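Local coordinates for conserved exported protein (Bacteroides fragilis, PDB 3CLW) that is of unknown function but probably hydrolyses O-glycosidic bonds, at residues 74-77 and 83-86. Sequence-based numbering, arbitrary orientation.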
loop_
_atom_site.group_PDB
_atom_site.type_symbol
_atom_site.label_atom_id
_atom_site.label_comp_id
_atom_site.label_asym_id
_atom_site.label_seq_id
_atom_site.Cartn_x
_atom_site.Cartn_y
_atom_site.Cartn_z
ATOM N N ALA A 74 -2.097 -15.221 -12.821
ATOM C CA ALA A 74 -3.347 -15.867 -13.189
ATOM C C ALA A 74 -3.148 -16.495 -14.559
ATOM O O ALA A 74 -4.064 -17.113 -15.105
ATOM C CB ALA A 74 -4.483 -14.830 -13.211
ATOM N N GLY A 75 -1.942 -16.318 -15.119
ATOM C CA GLY A 75 -1.542 -17.000 -16.339
ATOM C C GLY A 75 -1.963 -16.337 -17.636
ATOM O O GLY A 75 -2.105 -16.996 -18.662
ATOM N N SER A 76 -2.169 -15.035 -17.617
ATOM C CA SER A 76 -2.442 -14.351 -18.856
ATOM C C SER A 76 -1.229 -14.456 -19.821
ATOM O O SER A 76 -1.367 -14.269 -21.014
ATOM C CB SER A 76 -2.801 -12.891 -18.594
ATOM O OG SER A 76 -1.832 -12.258 -17.800
ATOM N N TYR A 77 -0.061 -14.791 -19.292
ATOM C CA TYR A 77 1.104 -15.035 -20.125
ATOM C C TYR A 77 1.013 -16.377 -20.865
ATOM O O TYR A 77 1.180 -16.415 -22.083
ATOM C CB TYR A 77 2.413 -14.938 -19.318
ATOM C CG TYR A 77 3.632 -15.321 -20.141
ATOM C CD1 TYR A 77 4.249 -14.383 -20.971
ATOM C CD2 TYR A 77 4.152 -16.627 -20.113
ATOM C CE1 TYR A 77 5.360 -14.710 -21.735
ATOM C CE2 TYR A 77 5.244 -16.968 -20.878
ATOM C CZ TYR A 77 5.858 -15.992 -21.703
ATOM O OH TYR A 77 6.991 -16.305 -22.487
ATOM N N LYS A 83 -8.067 -14.066 -26.014
ATOM C CA LYS A 83 -8.407 -12.640 -25.846
ATOM C C LYS A 83 -7.955 -12.204 -24.451
ATOM O O LYS A 83 -8.752 -12.143 -23.514
ATOM C CB LYS A 83 -9.907 -12.357 -26.043
ATOM C CG LYS A 83 -10.482 -12.995 -27.312
ATOM C CD LYS A 83 -11.864 -12.462 -27.752
ATOM C CE LYS A 83 -12.125 -12.951 -29.218
ATOM N NZ LYS A 83 -13.532 -12.656 -29.746
ATOM N N GLU A 84 -6.658 -11.937 -24.328
ATOM C CA GLU A 84 -6.013 -11.763 -23.021
ATOM C C GLU A 84 -5.453 -10.356 -22.826
ATOM O O GLU A 84 -5.681 -9.469 -23.654
ATOM C CB GLU A 84 -4.897 -12.797 -22.869
ATOM C CG GLU A 84 -5.337 -14.100 -22.215
ATOM C CD GLU A 84 -5.598 -13.960 -20.692
ATOM O OE1 GLU A 84 -5.518 -12.842 -20.151
ATOM O OE2 GLU A 84 -5.902 -14.975 -20.034
ATOM N N VAL A 85 -4.733 -10.150 -21.722
ATOM C CA VAL A 85 -3.968 -8.920 -21.497
ATOM C C VAL A 85 -3.205 -8.576 -22.777
ATOM O O VAL A 85 -2.535 -9.441 -23.382
ATOM C CB VAL A 85 -2.988 -9.091 -20.295
ATOM C CG1 VAL A 85 -2.143 -7.830 -20.052
ATOM C CG2 VAL A 85 -3.776 -9.467 -19.029
ATOM N N ASP A 86 -3.320 -7.319 -23.195
ATOM C CA ASP A 86 -2.896 -6.909 -24.546
ATOM C C ASP A 86 -1.442 -6.424 -24.674
ATOM O O ASP A 86 -1.050 -5.903 -25.719
ATOM C CB ASP A 86 -3.884 -5.880 -25.142
ATOM C CG ASP A 86 -3.919 -4.560 -24.378
ATOM O OD1 ASP A 86 -2.981 -4.224 -23.627
ATOM O OD2 ASP A 86 -4.914 -3.826 -24.533
#
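Ser76 meets Glu84 and Val85 inside the long loop that joins strand 68-71 to helix 108-119, a connection in the TIM-barrel part of this family 30 glycoside hydrolase relative. Only five residues separate the two segments, so the contact closes a short excursion of the chain upon itself, and its three touching residues are all buried.

No hydrogen bond joins the two segments; the meeting is by van der Waals contact. The CA-CB bond of Ser76 lies over the flat face of the Glu84 carboxylate, with CB above the OE1 side. Ser76 CB is 3.1 Å from Glu84 OE1, while Glu84 OE2 is 3.7 Å from Ser76 CA. The Glu84 chain folds at chi2 (-73°), which turns its carboxylate back beside its own backbone. The Val85 CG2 methyl rests against both Ser76 CB and Ser76 OG, 3.6 Å from each.

Polar groups find their partners around this touch. Ser76 OG is hydrogen-bonded to the side chain of Glu198 and to the backbone N of Thr92. On Glu84, OE2 is bonded to Asn79 ND2, in the five residues between the segments, and OE1 to Thr142 OG1, so both carboxylate oxygens are tied down. OE1 also receives the backbone N-H of Val85 through its anti lone pair, at 3.2 Å from Val85 N and with an N-H...O angle of 150°.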